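Local atomic coordinates of catalytic domain of the nuclear inclusion protein A (nia) (Tobacco etch virus, PDB entry 1LVM), a protein that acts as a sequence-specific, chymotrypsin-like cysteine protease, probably cleaving the viral polyprotein, here in complex with its peptide product. Residues V65-H69 with G70-V74; T188-P191 with K192-E196. The protein carries 1 engineered substitution. All coordinates share one frame; numbering follows the deposited sequence.

Followed from the N terminus, the chain first meets interaction 1, where strand 62-67 turns back through Leu68 and His69 into strand 70-74 and closes a beta hairpin on the outermost strand, within this chain, of the N-terminal antiparallel sheet. Interaction 2 comes more than a hundred residues later: at the end of strand 185-189, the last strand in sequence of the six-stranded barrel, a tight turn carries the chain into helix 194-199. The two contacts are strictly in series, neither nesting nor crossing, with centres 26 Å apart and nearest atoms about 16 Å apart. Each closes a local turn, one within the first sheet, the other between the barrel and a helix of this two-barrel, chymotrypsin-type fold.

Interaction 1: residues V65-H69 with G70-V74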
loop_
_atom_site.group_PDB
_atom_site.type_symbol
_atom_site.label_atom_id
_atom_site.label_comp_id
_atom_site.label_asym_id
_atom_site.label_seq_id
_atom_site.Cartn_x
_atom_site.Cartn_y
_atom_site.Cartn_z
ATOM N N VAL A 65 12.438 -8.590 1.068
ATOM C CA VAL A 65 11.785 -7.704 0.089
ATOM C C VAL A 65 11.894 -8.303 -1.306
ATOM O O VAL A 65 12.989 -8.410 -1.850
ATOM C CB VAL A 65 12.470 -6.373 0.019
ATOM C CG1 VAL A 65 11.755 -5.482 -1.019
ATOM C CG2 VAL A 65 12.455 -5.692 1.400
ATOM N N GLN A 66 10.766 -8.742 -1.833
ATOM C CA GLN A 66 10.723 -9.329 -3.173
ATOM C C GLN A 66 10.284 -8.252 -4.187
ATOM O O GLN A 66 9.241 -7.639 -4.006
ATOM C CB GLN A 66 9.774 -10.521 -3.186
ATOM C CG GLN A 66 9.687 -11.040 -4.619
ATOM C CD GLN A 66 9.395 -12.504 -4.711
ATOM O OE1 GLN A 66 8.648 -13.048 -3.880
ATOM N NE2 GLN A 66 9.985 -13.167 -5.741
ATOM N N SER A 67 11.097 -7.994 -5.229
ATOM C CA SER A 67 10.753 -6.946 -6.198
ATOM C C SER A 67 11.108 -7.440 -7.619
ATOM O O SER A 67 11.504 -8.586 -7.806
ATOM C CB SER A 67 11.555 -5.684 -5.945
ATOM O OG SER A 67 12.945 -5.896 -6.222
ATOM N N LEU A 68 11.014 -6.519 -8.555
ATOM C CA LEU A 68 11.314 -6.787 -9.968
ATOM C C LEU A 68 12.788 -7.170 -10.073
ATOM O O LEU A 68 13.190 -7.996 -10.902
ATOM C CB LEU A 68 11.083 -5.501 -10.745
ATOM C CG LEU A 68 11.354 -5.288 -12.236
ATOM C CD1 LEU A 68 10.202 -5.840 -13.066
ATOM C CD2 LEU A 68 11.534 -3.754 -12.466
ATOM N N HIS A 69 13.606 -6.565 -9.224
ATOM C CA HIS A 69 15.039 -6.814 -9.318
ATOM C C HIS A 69 15.542 -7.993 -8.523
ATOM O O HIS A 69 16.733 -8.239 -8.468
ATOM C CB HIS A 69 15.797 -5.553 -8.962
ATOM C CG HIS A 69 15.518 -4.430 -9.910
ATOM N ND1 HIS A 69 15.903 -4.465 -11.233
ATOM C CD2 HIS A 69 14.829 -3.274 -9.750
ATOM C CE1 HIS A 69 15.467 -3.382 -11.847
ATOM N NE2 HIS A 69 14.810 -2.643 -10.970
ATOM N N GLY A 70 14.616 -8.742 -7.943
ATOM C CA GLY A 70 14.969 -9.916 -7.184
ATOM C C GLY A 70 14.512 -9.857 -5.745
ATOM O O GLY A 70 13.621 -9.075 -5.374
ATOM N N VAL A 71 15.162 -10.680 -4.934
ATOM C CA VAL A 71 14.829 -10.787 -3.524
ATOM C C VAL A 71 15.995 -10.289 -2.655
ATOM O O VAL A 71 17.109 -10.712 -2.841
ATOM C CB VAL A 71 14.478 -12.239 -3.212
ATOM C CG1 VAL A 71 13.969 -12.342 -1.812
ATOM C CG2 VAL A 71 13.429 -12.759 -4.207
ATOM N N PHE A 72 15.722 -9.376 -1.716
ATOM C CA PHE A 72 16.752 -8.808 -0.873
ATOM C C PHE A 72 16.321 -8.964 0.548
ATOM O O PHE A 72 15.124 -8.907 0.846
ATOM C CB PHE A 72 16.941 -7.346 -1.191
ATOM C CG PHE A 72 17.254 -7.098 -2.634
ATOM C CD1 PHE A 72 16.228 -7.052 -3.591
ATOM C CD2 PHE A 72 18.586 -6.972 -3.064
ATOM C CE1 PHE A 72 16.523 -6.882 -4.950
ATOM C CE2 PHE A 72 18.886 -6.804 -4.463
ATOM C CZ PHE A 72 17.851 -6.760 -5.374
ATOM N N LYS A 73 17.282 -9.170 1.418
ATOM C CA LYS A 73 16.953 -9.331 2.819
ATOM C C LYS A 73 17.679 -8.353 3.699
ATOM O O LYS A 73 18.898 -8.188 3.609
ATOM C CB LYS A 73 17.308 -10.745 3.266
ATOM C CG LYS A 73 16.826 -11.073 4.667
ATOM C CD LYS A 73 17.302 -12.501 5.017
ATOM C CE LYS A 73 16.515 -13.117 6.174
ATOM N NZ LYS A 73 15.245 -13.755 5.710
ATOM N N VAL A 74 16.908 -7.668 4.528
ATOM C CA VAL A 74 17.443 -6.726 5.496
ATOM C C VAL A 74 17.707 -7.560 6.744
ATOM O O VAL A 74 16.779 -8.120 7.327
ATOM C CB VAL A 74 16.378 -5.641 5.858
ATOM C CG1 VAL A 74 16.895 -4.697 6.982
ATOM C CG2 VAL A 74 16.026 -4.856 4.631
#
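Val65 and Phe72 face each other as a hydrogen-bonded antiparallel pair: Val65 N gives its hydrogen to Phe72 O at 2.7 Å, and Phe72 N returns a bond to Val65 O at 2.9 Å. Gln66 and Val71 follow as a non-hydrogen-bonded pair, the amide NE2 of Gln66 reaching Val71 CG2 at 3.8 Å on the face away from Phe72. At the end of the ladder Ser67 N binds Gly70 O at 2.7 Å. The return bond, from Gly70 N to Ser67 O, measures 3.1 Å and comes from above the carbonyl plane, as the type I turn from Ser67 to Gly70 bends the strand back. Ser67 OG, turned between its backbone N and carbonyl carbon (chi1 67°), accepts from His69 N at 3.1 Å in an ST turn. The Phe72 ring reaches back toward the turn, bringing CZ within 3.6 Å of His69 O, which lies oblique to the ring, and meets Phe99 edge-to-face. Beyond it, Phe72 and Lys73 pair with the bound peptide in a parallel ladder. Thus the backbone bonds to strand 62-67 hold one edge of strand 70-74, while its other edge extends the sheet onto the product.

Interaction 2: residues T188-P191 with K192-E196; sequences TSVP and KNFME
The Phe194 ring is met obliquely by two apolar groups: Val190 CG1 approaches near its root, and the Pro191 ring reaches its CD1 side. The residues form a type II beta turn, Pro191 to Phe194, preceded by Val190, which leads from strand 185-189 of the barrel into helix 194-199. Pro191 CG and Phe194 CD1 are 3.6 Å apart, and Pro191 CD is equally near the same carbon, so two carbons of the pyrrolidine ring meet the CD1 corner. Val190 crosses Phe194 at about a right angle, its CG1 lying 3.5 Å from Phe194 CB and also touching the ring carbon CG. With Phe194 CG anti to its backbone N (chi1 -164°), the side chain is directed back toward Val190 and Pro191, and Phe108 packs against the ring edge-to-face. Asn193 occupies the N-cap position and has the positive phi (55°) expected of the third residue in such a turn. On the strand side, Ser189 OG accepts from Arg88 NH2 and is hydrogen-bonded to Gly145 O and Ile146 O, which must share its single proton. The hydrogen bond across the turn is weak: Phe194 N lies 3.4 Å from Pro191 O, with an angle of 121° at the hydrogen.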
loop_
_atom_site.group_PDB
_atom_site.type_symbol
_atom_site.label_atom_id
_atom_site.label_comp_id
_atom_site.label_asym_id
_atom_site.label_seq_id
_atom_site.Cartn_x
_atom_site.Cartn_y
_atom_site.Cartn_z
ATOM N N THR A 188 -6.232 2.989 3.109
ATOM C CA THR A 188 -5.726 4.176 3.733
ATOM C C THR A 188 -5.435 5.136 2.605
ATOM O O THR A 188 -4.701 4.813 1.650
ATOM C CB THR A 188 -4.411 3.852 4.489
ATOM O OG1 THR A 188 -4.709 2.938 5.560
ATOM C CG2 THR A 188 -3.764 5.108 5.015
ATOM N N SER A 189 -6.057 6.305 2.678
ATOM C CA SER A 189 -5.884 7.323 1.690
ATOM C C SER A 189 -4.476 7.972 1.648
ATOM O O SER A 189 -3.744 8.086 2.662
ATOM C CB SER A 189 -6.924 8.441 1.889
ATOM O OG SER A 189 -6.715 9.090 3.149
ATOM N N VAL A 190 -4.084 8.363 0.440
ATOM C CA VAL A 190 -2.843 9.100 0.246
ATOM C C VAL A 190 -3.167 10.446 0.933
ATOM O O VAL A 190 -4.230 11.040 0.639
ATOM C CB VAL A 190 -2.608 9.358 -1.282
ATOM C CG1 VAL A 190 -1.691 10.612 -1.516
ATOM C CG2 VAL A 190 -1.999 8.042 -1.916
ATOM N N PRO A 191 -2.259 10.949 1.816
ATOM C CA PRO A 191 -2.498 12.216 2.478
ATOM C C PRO A 191 -2.267 13.429 1.591
ATOM O O PRO A 191 -1.604 13.377 0.546
ATOM C CB PRO A 191 -1.534 12.194 3.671
ATOM C CG PRO A 191 -0.281 11.415 3.099
ATOM C CD PRO A 191 -0.915 10.372 2.137
ATOM N N LYS A 192 -2.726 14.573 2.040
ATOM C CA LYS A 192 -2.484 15.798 1.268
ATOM C C LYS A 192 -0.974 16.062 1.087
ATOM O O LYS A 192 -0.169 15.775 1.985
ATOM C CB LYS A 192 -3.113 16.961 2.031
ATOM C CG LYS A 192 -2.976 18.266 1.370
ATOM C CD LYS A 192 -3.577 19.341 2.301
ATOM C CE LYS A 192 -3.588 20.723 1.674
ATOM N NZ LYS A 192 -4.355 20.729 0.404
ATOM N N ASN A 193 -0.613 16.590 -0.085
ATOM C CA ASN A 193 0.760 16.954 -0.448
ATOM C C ASN A 193 1.778 15.818 -0.323
ATOM O O ASN A 193 2.962 15.993 0.068
ATOM C CB ASN A 193 1.179 18.194 0.336
ATOM C CG ASN A 193 0.330 19.425 -0.045
ATOM O OD1 ASN A 193 -0.251 19.468 -1.134
ATOM N ND2 ASN A 193 0.228 20.397 0.854
ATOM N N PHE A 194 1.321 14.633 -0.704
ATOM C CA PHE A 194 2.202 13.468 -0.630
ATOM C C PHE A 194 3.342 13.570 -1.615
ATOM O O PHE A 194 4.435 13.124 -1.315
ATOM C CB PHE A 194 1.346 12.184 -0.848
ATOM C CG PHE A 194 2.020 10.892 -0.432
ATOM C CD1 PHE A 194 2.468 10.676 0.872
ATOM C CD2 PHE A 194 2.235 9.880 -1.394
ATOM C CE1 PHE A 194 3.125 9.485 1.254
ATOM C CE2 PHE A 194 2.893 8.667 -1.042
ATOM C CZ PHE A 194 3.336 8.454 0.252
ATOM N N MET A 195 3.107 14.118 -2.812
ATOM C CA MET A 195 4.219 14.216 -3.775
ATOM C C MET A 195 5.322 15.092 -3.177
ATOM O O MET A 195 6.510 14.827 -3.368
ATOM C CB MET A 195 3.765 14.797 -5.120
ATOM C CG MET A 195 2.773 13.910 -5.925
ATOM S SD MET A 195 3.323 12.221 -6.068
ATOM C CE MET A 195 4.894 12.400 -7.022
ATOM N N GLU A 196 4.934 16.143 -2.458
ATOM C CA GLU A 196 5.961 17.014 -1.821
ATOM C C GLU A 196 6.807 16.158 -0.849
ATOM O O GLU A 196 8.043 16.217 -0.801
ATOM C CB GLU A 196 5.295 18.155 -1.014
ATOM C CG GLU A 196 6.309 19.247 -0.568
ATOM C CD GLU A 196 6.962 19.865 -1.791
ATOM O OE1 GLU A 196 8.148 20.252 -1.686
ATOM O OE2 GLU A 196 6.305 19.960 -2.863
#